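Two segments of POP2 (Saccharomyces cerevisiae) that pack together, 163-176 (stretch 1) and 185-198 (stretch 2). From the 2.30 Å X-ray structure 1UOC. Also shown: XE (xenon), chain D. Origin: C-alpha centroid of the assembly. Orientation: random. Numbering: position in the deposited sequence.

Stretch 1, residues 163-176: AAYDLGFLINILMN
Stretch 2 185-198: DFEWWVHQYMPNFY

Helices can pack against each other without a hydrogen bond between them, through fitted apolar and aromatic side chains, and this pair from POP2 is an example: no hydrogen bond joins the stretches, yet 595 Å² of surface is buried, both sides summed. Helix 165-174 crosses helix 185-193 at 77°, their axes 10.4 Å apart at closest approach. The CA atoms of I171 and V190 lie 6.8 Å apart, those of G168 and F186 8.0 Å.

A164 occupies the N-cap position, and its O accepts from G168 N at 2.8 Å; i to i+4 bonds then continue up to M175 N to I171 O (3.0 Å). One turn in, L167 (chi1 m, chi2 32°) points toward stretch 2. Its CG lies a tight 3.0 Å from M194 CE, and its CD2 reaches V190 CG1 and, over one face of the ring, F197 CE1, both at 4.1 Å. M194 has already left helical phi/psi (-132/79), leading on to the extended F197. G168 has no side chain, and the edge of the F186 ring (chi1 t) approaches its backbone, F186 CE1 to G168 CA being 3.6 Å.

I171 is the knob, set among F186, W189, V190 and Y193. With chi1 at -112° and chi2 t, it brings CD1 to 3.3 Å from V190 CG2 and 3.4 Å from W189 CB, while its CG1 lies 3.9 Å from Y193 CD1. Xenon sits beside this junction, 3.5 Å from I171 CG1 and 3.9 Å from Y193 CB.

A turn later, L174 (m, t) lays CD1 over one face of the Y193 ring, L174 CD1 to Y193 CD2 being 4.2 Å. M175 (m, t, p) leaves the helix with psi 175°. Its CB points sideways, but its CE makes a CH-pi contact over the W189 six-membered ring, 3.2 Å from the centroid, where polarised methyl hydrogens can meet the electron-rich indole.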

# COMPACT_ATOMS: atom_id res chain seq x y z
N ALA A 163 5.20 -5.25 2.96
CA ALA A 163 4.02 -5.25 3.79
C ALA A 163 4.35 -4.89 5.23
O ALA A 163 4.27 -3.73 5.62
CB ALA A 163 3.34 -6.61 3.74
N ALA A 164 4.71 -5.91 6.01
CA ALA A 164 5.07 -5.78 7.42
C ALA A 164 4.71 -4.45 8.07
O ALA A 164 3.85 -4.39 8.95
CB ALA A 164 6.55 -6.05 7.59
N TYR A 165 5.37 -3.37 7.64
CA TYR A 165 5.11 -2.06 8.21
C TYR A 165 3.78 -1.41 7.84
O TYR A 165 3.16 -0.75 8.67
CB TYR A 165 6.26 -1.11 7.87
CG TYR A 165 7.42 -1.24 8.82
CD1 TYR A 165 8.16 -2.43 8.91
CD2 TYR A 165 7.76 -0.20 9.69
CE1 TYR A 165 9.19 -2.57 9.84
CE2 TYR A 165 8.79 -0.33 10.62
CZ TYR A 165 9.49 -1.52 10.69
OH TYR A 165 10.49 -1.66 11.62
N ASP A 166 3.34 -1.59 6.60
CA ASP A 166 2.07 -1.00 6.19
C ASP A 166 0.93 -1.68 6.92
O ASP A 166 0.06 -1.02 7.49
CB ASP A 166 1.89 -1.11 4.67
CG ASP A 166 2.89 -0.26 3.90
OD1 ASP A 166 3.58 0.56 4.53
OD2 ASP A 166 2.99 -0.41 2.67
N LEU A 167 0.95 -3.01 6.90
CA LEU A 167 -0.06 -3.83 7.57
C LEU A 167 0.04 -3.63 9.07
O LEU A 167 -0.98 -3.53 9.77
CB LEU A 167 0.14 -5.30 7.21
CG LEU A 167 -0.45 -5.75 5.87
CD1 LEU A 167 -0.41 -4.62 4.86
CD2 LEU A 167 0.31 -6.97 5.37
N GLY A 168 1.26 -3.59 9.58
CA GLY A 168 1.45 -3.37 11.00
C GLY A 168 0.65 -2.14 11.37
O GLY A 168 -0.19 -2.19 12.27
N PHE A 169 0.91 -1.04 10.67
CA PHE A 169 0.21 0.21 10.89
C PHE A 169 -1.31 0.05 10.72
O PHE A 169 -2.07 0.36 11.64
CB PHE A 169 0.73 1.28 9.92
CG PHE A 169 -0.28 2.34 9.56
CD1 PHE A 169 -0.84 3.15 10.55
CD2 PHE A 169 -0.69 2.50 8.24
CE1 PHE A 169 -1.80 4.11 10.23
CE2 PHE A 169 -1.64 3.45 7.91
CZ PHE A 169 -2.20 4.26 8.90
N LEU A 170 -1.75 -0.42 9.55
CA LEU A 170 -3.18 -0.62 9.30
C LEU A 170 -3.85 -1.36 10.44
O LEU A 170 -4.88 -0.91 10.96
CB LEU A 170 -3.40 -1.40 8.00
CG LEU A 170 -3.63 -0.59 6.72
CD1 LEU A 170 -4.02 -1.51 5.57
CD2 LEU A 170 -4.73 0.43 6.97
N ILE A 171 -3.29 -2.50 10.83
CA ILE A 171 -3.83 -3.29 11.92
C ILE A 171 -3.84 -2.46 13.20
O ILE A 171 -4.78 -2.54 13.99
CB ILE A 171 -2.99 -4.59 12.15
CG1 ILE A 171 -3.81 -5.81 11.76
CG2 ILE A 171 -2.55 -4.70 13.61
CD1 ILE A 171 -3.13 -7.11 12.12
N ASN A 172 -2.79 -1.68 13.40
CA ASN A 172 -2.66 -0.85 14.60
C ASN A 172 -3.80 0.17 14.75
O ASN A 172 -4.24 0.45 15.86
CB ASN A 172 -1.32 -0.11 14.57
CG ASN A 172 -1.00 0.54 15.90
OD1 ASN A 172 -0.36 1.59 15.95
ND2 ASN A 172 -1.43 -0.08 16.99
N ILE A 173 -4.25 0.72 13.63
CA ILE A 173 -5.33 1.70 13.66
C ILE A 173 -6.69 1.03 13.63
O ILE A 173 -7.62 1.44 14.34
CB ILE A 173 -5.23 2.69 12.48
CG1 ILE A 173 -5.36 1.96 11.15
CG2 ILE A 173 -3.91 3.43 12.53
CD1 ILE A 173 -5.39 2.88 9.93
N LEU A 174 -6.82 -0.02 12.82
CA LEU A 174 -8.08 -0.76 12.71
C LEU A 174 -8.49 -1.40 14.03
O LEU A 174 -9.67 -1.61 14.28
CB LEU A 174 -7.97 -1.84 11.64
CG LEU A 174 -8.02 -1.41 10.17
CD1 LEU A 174 -7.68 -2.60 9.28
CD2 LEU A 174 -9.41 -0.86 9.85
N MET A 175 -7.50 -1.72 14.86
CA MET A 175 -7.78 -2.35 16.15
C MET A 175 -7.87 -1.33 17.27
O MET A 175 -7.63 -0.13 17.06
CB MET A 175 -6.71 -3.40 16.47
CG MET A 175 -6.71 -4.60 15.53
SD MET A 175 -5.61 -5.94 16.04
CE MET A 175 -6.56 -6.65 17.37
N ASN A 176 -8.23 -1.81 18.46
CA ASN A 176 -8.37 -0.96 19.65
C ASN A 176 -7.00 -0.51 20.15
O ASN A 176 -6.78 -0.42 21.35
CB ASN A 176 -9.09 -1.73 20.77
CG ASN A 176 -10.17 -2.67 20.25
OD1 ASN A 176 -9.87 -3.71 19.65
ND2 ASN A 176 -11.43 -2.31 20.47
N ASP A 185 0.57 -14.02 16.47
CA ASP A 185 -0.73 -13.39 16.66
C ASP A 185 -0.94 -12.23 15.69
O ASP A 185 -2.07 -11.91 15.32
CB ASP A 185 -0.87 -12.89 18.10
CG ASP A 185 -0.74 -14.01 19.14
OD1 ASP A 185 -1.05 -13.76 20.33
OD2 ASP A 185 -0.32 -15.13 18.77
N PHE A 186 0.16 -11.59 15.30
CA PHE A 186 0.10 -10.48 14.36
C PHE A 186 -0.41 -11.03 13.03
O PHE A 186 -1.34 -10.51 12.43
CB PHE A 186 1.50 -9.89 14.18
CG PHE A 186 1.63 -8.95 13.02
CD1 PHE A 186 0.93 -7.75 12.99
CD2 PHE A 186 2.51 -9.24 11.97
CE1 PHE A 186 1.11 -6.84 11.93
CE2 PHE A 186 2.69 -8.34 10.92
CZ PHE A 186 1.99 -7.14 10.90
N GLU A 187 0.21 -12.11 12.58
CA GLU A 187 -0.18 -12.73 11.32
C GLU A 187 -1.63 -13.18 11.34
O GLU A 187 -2.33 -13.08 10.33
CB GLU A 187 0.74 -13.91 11.01
CG GLU A 187 2.17 -13.48 10.73
CD GLU A 187 3.06 -14.63 10.31
OE1 GLU A 187 4.20 -14.36 9.86
OE2 GLU A 187 2.64 -15.80 10.42
N TRP A 188 -2.09 -13.68 12.48
CA TRP A 188 -3.47 -14.13 12.61
C TRP A 188 -4.43 -12.98 12.32
O TRP A 188 -5.33 -13.11 11.50
CB TRP A 188 -3.74 -14.69 14.01
CG TRP A 188 -5.07 -15.38 14.13
CD1 TRP A 188 -5.34 -16.68 13.81
CD2 TRP A 188 -6.32 -14.79 14.52
NE1 TRP A 188 -6.68 -16.94 13.98
CE2 TRP A 188 -7.31 -15.81 14.41
CE3 TRP A 188 -6.71 -13.51 14.94
CZ2 TRP A 188 -8.66 -15.57 14.71
CZ3 TRP A 188 -8.06 -13.28 15.24
CH2 TRP A 188 -9.01 -14.31 15.12
N TRP A 189 -4.24 -11.85 13.00
CA TRP A 189 -5.10 -10.70 12.81
C TRP A 189 -5.04 -10.15 11.39
O TRP A 189 -6.07 -9.77 10.83
CB TRP A 189 -4.74 -9.59 13.80
CG TRP A 189 -5.29 -9.82 15.16
CD1 TRP A 189 -4.64 -10.35 16.24
CD2 TRP A 189 -6.63 -9.56 15.58
NE1 TRP A 189 -5.50 -10.43 17.31
CE2 TRP A 189 -6.73 -9.96 16.94
CE3 TRP A 189 -7.77 -9.03 14.95
CZ2 TRP A 189 -7.92 -9.84 17.68
CZ3 TRP A 189 -8.95 -8.91 15.69
CH2 TRP A 189 -9.01 -9.32 17.03
N VAL A 190 -3.84 -10.11 10.83
CA VAL A 190 -3.64 -9.64 9.47
C VAL A 190 -4.46 -10.48 8.49
O VAL A 190 -5.15 -9.93 7.63
CB VAL A 190 -2.14 -9.68 9.06
CG1 VAL A 190 -2.00 -9.48 7.56
CG2 VAL A 190 -1.38 -8.61 9.79
N HIS A 191 -4.40 -11.80 8.63
CA HIS A 191 -5.15 -12.67 7.73
C HIS A 191 -6.65 -12.49 7.92
O HIS A 191 -7.42 -12.69 6.99
CB HIS A 191 -4.77 -14.15 7.92
CG HIS A 191 -3.36 -14.47 7.53
ND1 HIS A 191 -2.78 -14.00 6.36
CD2 HIS A 191 -2.41 -15.23 8.13
CE1 HIS A 191 -1.54 -14.45 6.27
NE2 HIS A 191 -1.29 -15.20 7.33
N GLN A 192 -7.08 -12.10 9.12
CA GLN A 192 -8.50 -11.88 9.39
C GLN A 192 -9.01 -10.60 8.72
O GLN A 192 -10.13 -10.58 8.21
CB GLN A 192 -8.75 -11.81 10.91
CG GLN A 192 -8.63 -13.16 11.62
CD GLN A 192 -9.51 -14.22 10.98
OE1 GLN A 192 -10.62 -13.93 10.56
NE2 GLN A 192 -9.01 -15.44 10.90
N TYR A 193 -8.21 -9.53 8.73
CA TYR A 193 -8.60 -8.28 8.10
C TYR A 193 -8.37 -8.29 6.60
O TYR A 193 -9.11 -7.66 5.84
CB TYR A 193 -7.84 -7.09 8.70
CG TYR A 193 -8.34 -6.68 10.06
CD1 TYR A 193 -7.54 -6.83 11.19
CD2 TYR A 193 -9.63 -6.16 10.23
CE1 TYR A 193 -8.01 -6.47 12.46
CE2 TYR A 193 -10.10 -5.80 11.48
CZ TYR A 193 -9.29 -5.96 12.59
OH TYR A 193 -9.78 -5.62 13.83
N MET A 194 -7.34 -9.02 6.17
CA MET A 194 -7.02 -9.10 4.74
C MET A 194 -6.81 -10.56 4.38
O MET A 194 -5.68 -11.03 4.27
CB MET A 194 -5.74 -8.31 4.41
CG MET A 194 -5.78 -6.86 4.82
SD MET A 194 -4.33 -5.96 4.23
CE MET A 194 -3.06 -6.98 4.90
N PRO A 195 -7.92 -11.30 4.21
CA PRO A 195 -7.90 -12.73 3.86
C PRO A 195 -7.31 -13.06 2.49
O PRO A 195 -7.11 -14.23 2.16
CB PRO A 195 -9.38 -13.13 3.97
CG PRO A 195 -10.10 -11.84 3.62
CD PRO A 195 -9.30 -10.80 4.36
N ASN A 196 -7.02 -12.04 1.71
CA ASN A 196 -6.47 -12.26 0.37
C ASN A 196 -5.50 -11.14 0.04
O ASN A 196 -5.91 -10.04 -0.31
CB ASN A 196 -7.63 -12.30 -0.64
CG ASN A 196 -7.21 -12.75 -2.02
OD1 ASN A 196 -6.03 -12.98 -2.29
ND2 ASN A 196 -8.18 -12.86 -2.92
N PHE A 197 -4.20 -11.39 0.17
CA PHE A 197 -3.26 -10.33 -0.12
C PHE A 197 -1.91 -10.80 -0.63
O PHE A 197 -1.52 -11.95 -0.45
CB PHE A 197 -3.09 -9.43 1.13
CG PHE A 197 -2.08 -9.93 2.12
CD1 PHE A 197 -0.72 -9.74 1.91
CD2 PHE A 197 -2.49 -10.57 3.29
CE1 PHE A 197 0.22 -10.17 2.84
CE2 PHE A 197 -1.55 -11.01 4.23
CZ PHE A 197 -0.19 -10.81 4.00
N TYR A 198 -1.21 -9.90 -1.30
CA TYR A 198 0.11 -10.21 -1.84
C TYR A 198 1.14 -9.13 -1.56
O TYR A 198 0.83 -7.94 -1.55
CB TYR A 198 0.05 -10.41 -3.35
CG TYR A 198 -0.71 -11.63 -3.79
CD1 TYR A 198 -2.10 -11.62 -3.86
CD2 TYR A 198 -0.03 -12.81 -4.13
CE1 TYR A 198 -2.81 -12.76 -4.25
CE2 TYR A 198 -0.73 -13.95 -4.52
CZ TYR A 198 -2.11 -13.92 -4.58
OH TYR A 198 -2.79 -15.06 -4.96
XE XE D . -4.33 -5.31 8.38